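PDB 3IFR: carbohydrate kinase, FGGY from Rhodospirillum rubrum, which probably phosphorylates D-xylulose with ATP as a D-xylulokinase of the FGGY carbohydrate kinase family. Local coordinates for residues F404-D408 and R426-L431; R175-W181 and V210-T216; L341-F347 and A378-V383. All coordinates share one frame. Numbering follows the deposited sequence.

Contact 1 of 3, residues F404-D408 and R426-L431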
# COMPACT_ATOMS: atom_id res chain seq x y z
N PHE A 404 -0.93 17.95 -0.94
CA PHE A 404 -0.20 16.98 -0.11
C PHE A 404 -0.82 16.69 1.24
O PHE A 404 -1.29 17.59 1.95
CB PHE A 404 1.23 17.47 0.15
CG PHE A 404 2.06 17.57 -1.08
CD1 PHE A 404 2.85 16.52 -1.48
CD2 PHE A 404 2.00 18.72 -1.88
CE1 PHE A 404 3.58 16.60 -2.66
CE2 PHE A 404 2.72 18.81 -3.04
CZ PHE A 404 3.52 17.77 -3.44
N PHE A 405 -0.81 15.40 1.60
CA PHE A 405 -1.42 14.94 2.83
C PHE A 405 -0.41 14.05 3.51
O PHE A 405 0.33 13.34 2.84
CB PHE A 405 -2.71 14.16 2.53
CG PHE A 405 -3.75 14.95 1.74
CD1 PHE A 405 -4.87 15.48 2.37
CD2 PHE A 405 -3.60 15.18 0.38
CE1 PHE A 405 -5.82 16.21 1.64
CE2 PHE A 405 -4.54 15.90 -0.34
CZ PHE A 405 -5.64 16.40 0.29
N ALA A 406 -0.35 14.09 4.83
CA ALA A 406 0.43 13.08 5.53
C ALA A 406 -0.47 12.31 6.50
O ALA A 406 -1.42 12.85 7.07
CB ALA A 406 1.63 13.68 6.22
N SER A 407 -0.18 11.04 6.65
CA SER A 407 -0.94 10.18 7.54
C SER A 407 0.03 9.23 8.24
O SER A 407 1.24 9.26 7.99
CB SER A 407 -1.92 9.35 6.74
OG SER A 407 -1.22 8.29 6.13
N ASP A 408 -0.53 8.41 9.12
CA ASP A 408 0.23 7.42 9.88
C ASP A 408 1.07 8.01 11.00
O ASP A 408 1.05 9.22 11.27
CB ASP A 408 1.13 6.58 8.98
CG ASP A 408 1.17 5.13 9.41
OD1 ASP A 408 1.31 4.86 10.62
OD2 ASP A 408 1.04 4.26 8.52
N ARG A 426 5.72 22.93 0.34
CA ARG A 426 4.30 23.02 0.07
C ARG A 426 3.54 22.71 1.33
O ARG A 426 4.06 22.04 2.20
CB ARG A 426 3.89 22.10 -1.06
CG ARG A 426 3.98 22.78 -2.41
CD ARG A 426 4.46 21.81 -3.45
NE ARG A 426 4.65 22.38 -4.80
CZ ARG A 426 5.09 23.61 -5.05
NH1 ARG A 426 5.38 24.44 -4.05
NH2 ARG A 426 5.24 24.01 -6.30
N PRO A 427 2.31 23.24 1.46
CA PRO A 427 1.56 22.93 2.67
C PRO A 427 1.30 21.44 2.80
O PRO A 427 1.07 20.80 1.77
CB PRO A 427 0.25 23.71 2.46
CG PRO A 427 0.63 24.85 1.53
CD PRO A 427 1.59 24.18 0.58
N VAL A 428 1.36 20.89 4.01
CA VAL A 428 1.11 19.47 4.18
C VAL A 428 -0.12 19.28 5.07
O VAL A 428 -0.11 19.73 6.21
CB VAL A 428 2.32 18.71 4.80
CG1 VAL A 428 1.96 17.28 5.05
CG2 VAL A 428 3.61 18.82 3.95
N GLN A 429 -1.17 18.63 4.59
CA GLN A 429 -2.35 18.39 5.42
C GLN A 429 -2.22 17.09 6.21
O GLN A 429 -2.26 16.01 5.62
CB GLN A 429 -3.61 18.33 4.57
CG GLN A 429 -4.89 17.90 5.35
CD GLN A 429 -5.38 18.99 6.30
OE1 GLN A 429 -5.99 19.97 5.87
NE2 GLN A 429 -5.08 18.83 7.60
N LEU A 430 -2.04 17.19 7.53
CA LEU A 430 -1.94 16.01 8.39
C LEU A 430 -3.35 15.43 8.62
O LEU A 430 -4.34 16.18 8.64
CB LEU A 430 -1.32 16.35 9.74
CG LEU A 430 0.11 16.88 9.80
CD1 LEU A 430 0.60 16.93 11.29
CD2 LEU A 430 1.05 16.02 8.89
N LEU A 431 -3.43 14.12 8.77
CA LEU A 431 -4.68 13.44 9.06
C LEU A 431 -4.41 12.12 9.76
O LEU A 431 -3.31 11.57 9.71
CB LEU A 431 -5.47 13.19 7.78
CG LEU A 431 -4.75 12.19 6.87
CD1 LEU A 431 -5.53 10.89 6.81
CD2 LEU A 431 -4.59 12.76 5.47
O HOH W 1 -0.44 21.01 -0.18

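Contact 2 of 3, residues R175-W181 and V210-T216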
# COMPACT_ATOMS: atom_id res chain seq x y z
N ARG A 175 -16.66 -15.32 -10.50
CA ARG A 175 -15.25 -15.62 -10.64
C ARG A 175 -14.53 -14.48 -11.36
O ARG A 175 -14.54 -14.42 -12.57
CB ARG A 175 -15.08 -16.92 -11.41
CG ARG A 175 -13.74 -17.61 -11.24
CD ARG A 175 -13.61 -18.71 -12.32
NE ARG A 175 -12.25 -19.21 -12.43
CZ ARG A 175 -11.48 -19.00 -13.48
NH1 ARG A 175 -11.94 -18.28 -14.48
NH2 ARG A 175 -10.27 -19.50 -13.52
N VAL A 176 -13.93 -13.54 -10.61
CA VAL A 176 -13.19 -12.44 -11.22
C VAL A 176 -12.00 -12.07 -10.37
O VAL A 176 -11.90 -12.50 -9.23
CB VAL A 176 -14.06 -11.16 -11.42
CG1 VAL A 176 -15.34 -11.46 -12.25
CG2 VAL A 176 -14.36 -10.45 -10.07
N VAL A 177 -11.08 -11.28 -10.92
CA VAL A 177 -10.11 -10.60 -10.07
C VAL A 177 -10.12 -9.08 -10.29
O VAL A 177 -10.47 -8.60 -11.37
CB VAL A 177 -8.70 -11.15 -10.29
CG1 VAL A 177 -8.65 -12.55 -9.79
CG2 VAL A 177 -8.31 -11.08 -11.76
N ASP A 178 -9.77 -8.33 -9.25
CA ASP A 178 -9.51 -6.90 -9.35
C ASP A 178 -8.51 -6.66 -10.49
O ASP A 178 -7.47 -7.38 -10.60
CB ASP A 178 -8.91 -6.44 -8.02
CG ASP A 178 -8.75 -4.94 -7.90
OD1 ASP A 178 -9.09 -4.18 -8.83
OD2 ASP A 178 -8.25 -4.52 -6.82
N ARG A 179 -8.83 -5.69 -11.35
CA ARG A 179 -7.87 -5.12 -12.29
C ARG A 179 -6.52 -4.93 -11.61
O ARG A 179 -5.47 -5.16 -12.18
CB ARG A 179 -8.34 -3.71 -12.76
CG ARG A 179 -9.52 -3.64 -13.77
CD ARG A 179 -9.72 -2.19 -14.36
NE ARG A 179 -9.91 -1.17 -13.31
CZ ARG A 179 -10.15 0.14 -13.51
NH1 ARG A 179 -10.31 0.95 -12.48
NH2 ARG A 179 -10.27 0.63 -14.74
N ASN A 180 -6.54 -4.42 -10.38
CA ASN A 180 -5.29 -4.03 -9.77
C ASN A 180 -4.45 -5.24 -9.32
O ASN A 180 -3.23 -5.21 -9.36
CB ASN A 180 -5.57 -3.08 -8.60
CG ASN A 180 -5.55 -1.60 -9.02
OD1 ASN A 180 -4.72 -1.16 -9.84
ND2 ASN A 180 -6.46 -0.81 -8.43
N TRP A 181 -5.13 -6.30 -8.88
CA TRP A 181 -4.43 -7.54 -8.62
C TRP A 181 -3.73 -8.00 -9.93
O TRP A 181 -2.52 -8.33 -9.93
CB TRP A 181 -5.39 -8.60 -8.06
CG TRP A 181 -4.71 -9.87 -7.77
CD1 TRP A 181 -4.08 -10.21 -6.60
CD2 TRP A 181 -4.54 -10.98 -8.65
NE1 TRP A 181 -3.53 -11.47 -6.72
CE2 TRP A 181 -3.81 -11.96 -7.97
CE3 TRP A 181 -4.95 -11.25 -9.98
CZ2 TRP A 181 -3.45 -13.18 -8.56
CZ3 TRP A 181 -4.61 -12.45 -10.55
CH2 TRP A 181 -3.86 -13.40 -9.85
N VAL A 210 -6.59 -17.48 -15.24
CA VAL A 210 -6.76 -16.13 -14.70
C VAL A 210 -8.13 -15.56 -15.05
O VAL A 210 -8.48 -15.46 -16.22
CB VAL A 210 -5.72 -15.11 -15.21
CG1 VAL A 210 -5.90 -13.79 -14.47
CG2 VAL A 210 -4.31 -15.66 -15.03
N PRO A 211 -8.90 -15.20 -14.02
CA PRO A 211 -10.30 -14.82 -14.20
C PRO A 211 -10.34 -13.46 -14.86
O PRO A 211 -9.33 -12.76 -14.82
CB PRO A 211 -10.86 -14.77 -12.75
CG PRO A 211 -9.89 -15.60 -11.92
CD PRO A 211 -8.53 -15.41 -12.60
N PRO A 212 -11.48 -13.09 -15.47
CA PRO A 212 -11.46 -11.76 -16.10
C PRO A 212 -11.28 -10.70 -15.02
O PRO A 212 -11.77 -10.86 -13.89
CB PRO A 212 -12.88 -11.63 -16.70
CG PRO A 212 -13.51 -12.95 -16.64
CD PRO A 212 -12.78 -13.77 -15.59
N ALA A 213 -10.59 -9.61 -15.38
CA ALA A 213 -10.42 -8.48 -14.47
C ALA A 213 -11.72 -7.68 -14.30
O ALA A 213 -12.57 -7.63 -15.21
CB ALA A 213 -9.30 -7.56 -14.94
N HIS A 214 -11.87 -7.07 -13.14
CA HIS A 214 -13.09 -6.33 -12.83
C HIS A 214 -12.71 -5.05 -12.11
O HIS A 214 -11.86 -5.09 -11.20
CB HIS A 214 -14.00 -7.18 -11.94
CG HIS A 214 -15.18 -6.44 -11.38
ND1 HIS A 214 -16.42 -6.45 -11.98
CD2 HIS A 214 -15.32 -5.70 -10.25
CE1 HIS A 214 -17.27 -5.74 -11.26
NE2 HIS A 214 -16.63 -5.30 -10.20
N PRO A 215 -13.32 -3.91 -12.50
CA PRO A 215 -12.90 -2.65 -11.86
C PRO A 215 -13.62 -2.45 -10.55
O PRO A 215 -14.83 -2.65 -10.46
CB PRO A 215 -13.34 -1.59 -12.87
CG PRO A 215 -14.44 -2.26 -13.70
CD PRO A 215 -14.52 -3.72 -13.33
N THR A 216 -12.88 -2.03 -9.54
CA THR A 216 -13.41 -1.88 -8.20
C THR A 216 -14.79 -1.22 -8.08
O THR A 216 -15.67 -1.72 -7.37
CB THR A 216 -12.43 -1.09 -7.35
OG1 THR A 216 -11.17 -1.76 -7.33
CG2 THR A 216 -12.94 -0.94 -5.93
O HOH W 2 -8.26 -1.88 -6.79
O HOH W 3 -9.88 -2.11 -10.33

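Contact 3 of 3, residues L341-F347 and A378-V383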
# COMPACT_ATOMS: atom_id res chain seq x y z
N LEU A 341 25.60 17.78 8.82
CA LEU A 341 25.32 16.36 8.81
C LEU A 341 24.56 16.05 7.52
O LEU A 341 23.70 16.84 7.11
CB LEU A 341 24.45 15.97 10.00
CG LEU A 341 25.18 15.57 11.27
CD1 LEU A 341 24.26 14.90 12.27
CD2 LEU A 341 26.23 14.59 10.87
N VAL A 342 24.89 14.93 6.88
CA VAL A 342 24.11 14.47 5.74
C VAL A 342 23.90 12.99 5.89
O VAL A 342 24.87 12.26 6.00
CB VAL A 342 24.84 14.71 4.40
CG1 VAL A 342 23.91 14.40 3.24
CG2 VAL A 342 25.34 16.13 4.31
N CYS A 343 22.65 12.55 5.88
CA CYS A 343 22.33 11.13 6.01
C CYS A 343 21.66 10.51 4.75
O CYS A 343 20.74 11.09 4.16
CB CYS A 343 21.48 10.92 7.27
SG CYS A 343 20.55 9.40 7.39
N LEU A 344 22.15 9.34 4.32
CA LEU A 344 21.42 8.51 3.39
C LEU A 344 20.68 7.45 4.19
O LEU A 344 21.29 6.67 4.91
CB LEU A 344 22.38 7.83 2.43
CG LEU A 344 23.17 8.79 1.57
CD1 LEU A 344 24.23 8.02 0.83
CD2 LEU A 344 22.24 9.54 0.59
N PRO A 345 19.35 7.38 4.03
CA PRO A 345 18.53 6.52 4.90
C PRO A 345 18.20 5.16 4.31
O PRO A 345 17.07 4.71 4.48
CB PRO A 345 17.22 7.30 5.00
CG PRO A 345 17.22 8.24 3.76
CD PRO A 345 18.53 8.12 3.06
N TYR A 346 19.15 4.51 3.65
CA TYR A 346 18.88 3.21 3.01
C TYR A 346 19.36 1.96 3.79
O TYR A 346 20.23 1.20 3.34
CB TYR A 346 19.42 3.25 1.57
CG TYR A 346 19.09 4.55 0.85
CD1 TYR A 346 17.79 5.04 0.79
CD2 TYR A 346 20.09 5.30 0.23
CE1 TYR A 346 17.49 6.22 0.14
CE2 TYR A 346 19.81 6.49 -0.41
CZ TYR A 346 18.51 6.95 -0.46
OH TYR A 346 18.22 8.13 -1.12
N PHE A 347 18.73 1.74 4.95
CA PHE A 347 19.12 0.67 5.86
C PHE A 347 18.75 -0.75 5.41
O PHE A 347 19.36 -1.74 5.86
CB PHE A 347 18.56 0.97 7.25
CG PHE A 347 18.97 2.33 7.77
CD1 PHE A 347 20.23 2.52 8.34
CD2 PHE A 347 18.11 3.40 7.67
CE1 PHE A 347 20.62 3.76 8.82
CE2 PHE A 347 18.48 4.65 8.15
CZ PHE A 347 19.74 4.84 8.72
N ALA A 378 19.14 14.76 11.44
CA ALA A 378 19.68 14.40 10.15
C ALA A 378 18.86 13.25 9.60
O ALA A 378 18.57 13.23 8.41
CB ALA A 378 21.13 13.99 10.29
N LEU A 379 18.49 12.30 10.45
CA LEU A 379 17.68 11.18 9.97
C LEU A 379 16.30 11.67 9.58
O LEU A 379 15.77 11.26 8.54
CB LEU A 379 17.54 10.04 10.99
CG LEU A 379 16.63 8.94 10.41
CD1 LEU A 379 17.13 8.52 9.03
CD2 LEU A 379 16.41 7.69 11.30
N LEU A 380 15.72 12.54 10.42
CA LEU A 380 14.41 13.09 10.12
C LEU A 380 14.43 13.78 8.75
O LEU A 380 13.53 13.58 7.93
CB LEU A 380 13.98 14.09 11.18
CG LEU A 380 13.58 13.50 12.53
CD1 LEU A 380 12.79 14.50 13.37
CD2 LEU A 380 12.81 12.24 12.31
N GLU A 381 15.48 14.56 8.52
CA GLU A 381 15.59 15.35 7.33
C GLU A 381 15.85 14.46 6.13
O GLU A 381 15.27 14.67 5.05
CB GLU A 381 16.71 16.36 7.50
CG GLU A 381 16.37 17.44 8.52
CD GLU A 381 17.48 18.43 8.71
OE1 GLU A 381 18.63 18.09 8.33
OE2 GLU A 381 17.20 19.56 9.22
N ALA A 382 16.71 13.46 6.32
CA ALA A 382 16.97 12.50 5.24
C ALA A 382 15.66 11.80 4.78
O ALA A 382 15.39 11.68 3.59
CB ALA A 382 18.07 11.48 5.63
N VAL A 383 14.83 11.36 5.72
CA VAL A 383 13.61 10.69 5.30
C VAL A 383 12.77 11.65 4.49
O VAL A 383 12.26 11.27 3.43
CB VAL A 383 12.82 10.09 6.49
CG1 VAL A 383 11.36 9.81 6.12
CG2 VAL A 383 13.50 8.85 6.93
O HOH W 4 20.77 16.68 7.81
O HOH W 5 20.01 14.48 6.41

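Contact 1 of 3, residues F404-D408 and R426-L431
Ala406 sits at the apolar centre. Its CB lies 3.8 Å from CG1 of Val428 and 3.6 Å from CD2 of Leu430. These three side chains share one face of the sheet, where Met417 and Ala421 of helix 414-424 pack on them. Phe404 points to the same face, and its CE2 lies 3.5 Å from CD of Arg426. On the other face the Phe405 ring lies beside Gln429, CD1 to CB 3.8 Å, and CB of Phe405 meets CD2 of Leu431 at 3.8 Å. The strands 404-407 and 428-431 run parallel, 31° apart. Three backbone hydrogen bonds join them: Gln429 N to Phe404 O (2.8 Å), Ala406 N to Gln429 O (2.8 Å) and Leu431 N to Ala406 O (2.9 Å). With helix 414-424 between them in the chain, they form a beta-alpha-beta unit of the C-terminal actin-like ATPase domain of FGGY kinases. Strands 260-265 and 463-468 flank the pair. Toward the strand starts, water 1 accepts from Phe404 N (3.2 Å) and donates to Pro427 O (2.5 Å). The amide of Gln429 turns away from strand 404-407, and its NE2 donates to Leu430 O (2.9 Å) and to Gly465 O. Asp408, past the strand end, makes a salt bridge with Lys264.

Contact 2 of 3, residues R175-W181 and V210-T216
Backbone hydrogen bonds pair the two segments as a short two-stranded parallel sheet, strand 177-178 beside strand 213-214. Val177 N donates to Pro212 O (3.1 Å), His214 N to Val177 O (2.7 Å) and Arg179 N to His214 O (3.1 Å). The last donor already belongs to helix 179-185, so the ladder runs straight into the helix start. Asp178 is the N-cap of that helix: its OD1 accepts from Asn180 N (3.0 Å). Its OD2 also bonds Tyr164.

Two waters extend the polar network to Thr216. Water 2 donates to Asp178 OD2 (2.6 Å) and Thr216 OG1 (3.0 Å) and accepts from Asn180 ND2 (2.7 Å). Water 3 donates to Asp178 OD1 (2.7 Å) and accepts from Arg179 NE (3.1 Å) and Thr216 N (3.1 Å). Thr216 OG1 further bonds Gly242 O.

Prolines supply much of the van der Waals packing. Val177 CG1 touches Pro211 CG at 3.9 Å. Separately, each arginine lays a guanidinium face on a proline ring: Arg175 CZ is 4.1 Å from Pro211 CG, and Arg179 NE is 3.5 Å from Pro215 CB. Arg179 also makes a cation-pi contact with Tyr288.

Pro212 has no N-H to offer Arg175 O, so the ladder in this N-terminal half of the kinase starts only at Val177 N to Pro212 O. Beyond its other end, waters 2 and 3 link the Asp178 carboxylate to Thr216.

Contact 3 of 3, residues L341-F347 and A378-V383
Leu341 lies just before the short strand 342-344. This strand crosses the helical segment 378-383, part of helix 372-397, at -57°, with the axes 7.4 Å apart at closest. This is strand-on-helix packing within the C-terminal FGGY domain. The strand pairs with 362-364 in a small antiparallel sheet. CD1 of Leu341 rests on CB of Ala378 at 3.8 Å. Its carbonyl O accepts from water 4 (3.0 Å), which also donates to OE1 of Glu381 (2.6 Å); OE2 of Glu381 forms a salt bridge with Arg377. Val342 and Leu344 point away from the helix and touch Leu488 of helix 475-496. Cys343, between them, points toward it. Its SG lies 3.9 Å from CD1 of Leu379 and 3.7 Å from CB of Ala382. The small Ala378 and Ala382, one turn apart, let the strand backbone come close: Cys343 O lies 3.1 Å from Ala382 CB, and the CA atoms of Cys343 and Ala382 are 5.6 Å apart. Pro345 follows, its CG 3.8 Å from CB of Ala382. Phe347 ends the segment. Its ring also meets that of Trp310 in helix 305-315. Toward helix 372-397 it offers its edge, with CE2 4.2 Å from CD1 of Leu379.

In the fold
From the N terminus the chain first meets contact 2, which closes a loop of 28 residues in the N-terminal half of the kinase and pairs strands 177-178 and 213-214. Contact 3 comes next, bringing 378-383 back to 341-347 across 30 residues. Contact 1 follows, with 17 residues between its segments. The three are in series; none nests or crosses. Contacts 3 and 1 share the C-terminal half, their centres about 20 Å apart. Helix 372-397 leads directly to strand 403-407. Contact 1 ties neighbouring strands of the six-stranded sheet of the C-terminal domain; contact 3 joins that helix to a small two-stranded sheet. Contact 2's centre lies about 32 Å from that of contact 1 and 40 Å from that of contact 3.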